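Local coordinates for protein coatomer subunit delta (Saccharomyces cerevisiae, PDB 5FJZ) that forms part of the COPI vesicle coat, probably serving retrograde Golgi-to-ER transport, and binds a tryptophan-motif peptide of Dsl1 through its mu-homology domain, at residues A[44-54]-A[94-102]. Residues are numbered along the deposited sequence; the frame is centred on the assembly and turned at random.
Sequences LRINDHDLSHS and SKAFPANDQ
Phe97 takes Leu44 CD2 over one face of its ring and packs its CB against Ile46 CD1 where, in the beta-sandwich mu-homology domain, the end of strand 33-46 and the turn after it receive the loop leading into strand 104-113. The arrangement illustrates how a loop without regular structure can be fixed by one inserted ring and a few bonds. Leu44 CD2 sits 3.6 Å from the Phe97 centroid in a CH-pi contact, while Ser54 O meets the ring edge at CE2. Backbone bonds from Phe97 N to Ser52 O (2.9 Å) and from Asp101 N to Ile46 O (2.8 Å) tie the loop down. Phe97 also touches an aromatic side chain of the bound peptide, so this tight core adjoins the motif-binding site. On the solvent side the contact thins to a patch where exposed His53 turns a ring face to Ala96 CB (CH-pi). At the other end, the Arg45 chain bends at chi3 (56°) and presents its guanidinium side-on to Asp101. A lysine in place of Arg45 would probably lose this two-pronged grip, leaving the Asp101 carboxylate freer to turn. Arg45 NH1 also donates a hydrogen bond to Pro10 O. Between core and salt bridge, a water accepts from Ile46 N, within hydrogen-bonding reach of Pro98 O and Gln102 O. Arg45 NE reaches Asp101 OD1 (2.9 Å) from above the carboxylate plane, whereas Arg45 NH2 meets OD2 (3.0 Å) on the syn side but 31° out of that plane.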
# COMPACT_ATOMS: atom_id res chain seq x y z
N LEU A 44 -8.53 -5.36 -22.99
CA LEU A 44 -8.57 -6.24 -24.14
C LEU A 44 -7.83 -7.54 -23.84
O LEU A 44 -6.71 -7.48 -23.36
CB LEU A 44 -7.91 -5.47 -25.33
CG LEU A 44 -7.75 -6.21 -26.64
CD1 LEU A 44 -9.11 -6.61 -27.15
CD2 LEU A 44 -7.01 -5.32 -27.65
N ARG A 45 -8.47 -8.68 -24.10
CA ARG A 45 -7.86 -9.99 -24.04
C ARG A 45 -7.96 -10.58 -25.45
O ARG A 45 -9.05 -10.67 -26.06
CB ARG A 45 -8.52 -10.87 -23.05
CG ARG A 45 -8.24 -10.62 -21.57
CD ARG A 45 -9.17 -11.41 -20.67
NE ARG A 45 -9.15 -12.85 -20.92
CZ ARG A 45 -9.98 -13.76 -20.38
NH1 ARG A 45 -10.91 -13.37 -19.55
NH2 ARG A 45 -9.88 -15.05 -20.66
N ILE A 46 -6.84 -11.05 -25.94
CA ILE A 46 -6.77 -11.76 -27.18
C ILE A 46 -6.06 -13.10 -27.05
O ILE A 46 -4.98 -13.18 -26.48
CB ILE A 46 -6.08 -10.93 -28.26
CG1 ILE A 46 -6.85 -9.62 -28.43
CG2 ILE A 46 -6.10 -11.69 -29.58
CD1 ILE A 46 -6.23 -8.67 -29.41
N ASN A 47 -6.69 -14.17 -27.51
CA ASN A 47 -6.08 -15.47 -27.34
C ASN A 47 -5.94 -16.24 -28.63
O ASN A 47 -5.56 -17.40 -28.60
CB ASN A 47 -6.79 -16.26 -26.25
CG ASN A 47 -8.15 -16.75 -26.66
OD1 ASN A 47 -8.62 -16.58 -27.82
ND2 ASN A 47 -8.74 -17.47 -25.76
N ASP A 48 -6.15 -15.56 -29.76
CA ASP A 48 -5.97 -16.14 -31.12
C ASP A 48 -5.11 -15.21 -31.92
O ASP A 48 -5.48 -14.05 -32.18
CB ASP A 48 -7.36 -16.33 -31.74
CG ASP A 48 -7.34 -16.85 -33.20
OD1 ASP A 48 -6.26 -16.95 -33.87
OD2 ASP A 48 -8.46 -17.17 -33.65
N HIS A 49 -3.93 -15.67 -32.29
CA HIS A 49 -2.96 -14.87 -32.99
C HIS A 49 -3.52 -14.21 -34.29
O HIS A 49 -3.09 -13.16 -34.70
CB HIS A 49 -1.71 -15.73 -33.29
CG HIS A 49 -1.82 -17.22 -32.98
ND1 HIS A 49 -2.04 -17.74 -31.71
CD2 HIS A 49 -1.62 -18.29 -33.78
CE1 HIS A 49 -2.01 -19.06 -31.76
NE2 HIS A 49 -1.76 -19.42 -33.01
N ASP A 50 -4.45 -14.90 -34.94
CA ASP A 50 -5.08 -14.38 -36.15
C ASP A 50 -5.91 -13.15 -35.89
O ASP A 50 -6.25 -12.45 -36.80
CB ASP A 50 -5.98 -15.46 -36.77
CG ASP A 50 -5.18 -16.61 -37.35
OD1 ASP A 50 -3.99 -16.37 -37.72
OD2 ASP A 50 -5.71 -17.75 -37.40
N LEU A 51 -6.21 -12.87 -34.61
CA LEU A 51 -7.01 -11.72 -34.26
C LEU A 51 -6.24 -10.54 -33.62
O LEU A 51 -6.84 -9.58 -33.16
CB LEU A 51 -8.12 -12.22 -33.33
CG LEU A 51 -9.06 -13.28 -33.88
CD1 LEU A 51 -10.09 -13.68 -32.81
CD2 LEU A 51 -9.81 -12.84 -35.11
N SER A 52 -4.89 -10.64 -33.59
CA SER A 52 -4.05 -9.81 -32.82
C SER A 52 -3.72 -8.52 -33.54
O SER A 52 -3.28 -7.58 -32.91
CB SER A 52 -2.74 -10.54 -32.43
OG SER A 52 -1.92 -10.77 -33.56
N HIS A 53 -3.94 -8.47 -34.85
CA HIS A 53 -3.69 -7.24 -35.64
C HIS A 53 -5.00 -6.51 -35.86
O HIS A 53 -5.47 -6.38 -36.99
CB HIS A 53 -3.09 -7.62 -37.01
CG HIS A 53 -1.65 -8.01 -36.95
ND1 HIS A 53 -1.25 -9.33 -36.78
CD2 HIS A 53 -0.52 -7.28 -37.03
CE1 HIS A 53 0.07 -9.38 -36.75
NE2 HIS A 53 0.54 -8.15 -36.93
N SER A 54 -5.60 -6.11 -34.75
CA SER A 54 -6.97 -5.65 -34.71
C SER A 54 -7.04 -4.27 -34.12
O SER A 54 -6.09 -3.78 -33.46
CB SER A 54 -7.81 -6.65 -33.93
OG SER A 54 -7.18 -6.95 -32.68
N SER A 94 3.54 -1.31 -36.99
CA SER A 94 4.04 -2.61 -37.36
C SER A 94 3.81 -3.67 -36.27
O SER A 94 4.11 -4.80 -36.50
CB SER A 94 5.55 -2.56 -37.64
OG SER A 94 6.30 -2.57 -36.45
N LYS A 95 3.35 -3.31 -35.06
CA LYS A 95 3.22 -4.32 -34.02
C LYS A 95 1.82 -4.84 -33.91
O LYS A 95 0.95 -4.34 -34.57
CB LYS A 95 3.71 -3.73 -32.70
CG LYS A 95 5.17 -4.08 -32.45
CD LYS A 95 5.95 -2.85 -32.07
CE LYS A 95 7.39 -3.20 -31.68
NZ LYS A 95 8.21 -3.67 -32.83
N ALA A 96 1.60 -5.85 -33.08
CA ALA A 96 0.27 -6.41 -32.89
C ALA A 96 0.04 -6.53 -31.40
O ALA A 96 0.99 -6.38 -30.60
CB ALA A 96 0.18 -7.76 -33.50
N PHE A 97 -1.20 -6.79 -31.00
CA PHE A 97 -1.46 -6.93 -29.58
C PHE A 97 -0.95 -8.25 -29.06
O PHE A 97 -1.12 -9.29 -29.70
CB PHE A 97 -2.97 -6.86 -29.28
CG PHE A 97 -3.54 -5.47 -29.36
CD1 PHE A 97 -3.25 -4.55 -28.41
CD2 PHE A 97 -4.35 -5.12 -30.39
CE1 PHE A 97 -3.75 -3.26 -28.46
CE2 PHE A 97 -4.88 -3.85 -30.46
CZ PHE A 97 -4.62 -2.94 -29.47
N PRO A 98 -0.32 -8.24 -27.90
CA PRO A 98 -0.13 -9.55 -27.30
C PRO A 98 -1.36 -10.45 -27.30
O PRO A 98 -2.42 -10.03 -26.88
CB PRO A 98 0.30 -9.20 -25.83
CG PRO A 98 0.85 -7.86 -25.95
CD PRO A 98 0.04 -7.17 -26.99
N ALA A 99 -1.17 -11.70 -27.72
CA ALA A 99 -2.22 -12.63 -27.97
C ALA A 99 -2.08 -13.90 -27.17
O ALA A 99 -2.54 -14.94 -27.62
CB ALA A 99 -2.28 -12.91 -29.49
N ASN A 100 -1.57 -13.80 -25.94
CA ASN A 100 -1.63 -14.90 -24.98
C ASN A 100 -2.58 -14.63 -23.79
O ASN A 100 -2.26 -14.96 -22.63
CB ASN A 100 -0.23 -15.25 -24.51
CG ASN A 100 0.64 -15.85 -25.62
OD1 ASN A 100 0.43 -16.95 -26.06
ND2 ASN A 100 1.62 -15.11 -26.05
N ASP A 101 -3.79 -14.19 -24.13
CA ASP A 101 -4.89 -13.98 -23.24
C ASP A 101 -4.54 -13.11 -22.02
O ASP A 101 -5.10 -13.29 -20.99
CB ASP A 101 -5.48 -15.28 -22.79
CG ASP A 101 -7.01 -15.22 -22.66
OD1 ASP A 101 -7.62 -14.22 -23.01
OD2 ASP A 101 -7.60 -16.20 -22.16
N GLN A 102 -3.64 -12.18 -22.18
CA GLN A 102 -3.30 -11.20 -21.12
C GLN A 102 -4.25 -10.06 -21.14
O GLN A 102 -4.70 -9.59 -22.23
CB GLN A 102 -1.91 -10.60 -21.29
CG GLN A 102 -0.82 -11.64 -21.51
CD GLN A 102 -0.42 -11.83 -22.97
OE1 GLN A 102 -1.26 -11.76 -23.90
NE2 GLN A 102 0.84 -12.13 -23.18
O HOH W 1 -4.31 -10.52 -24.75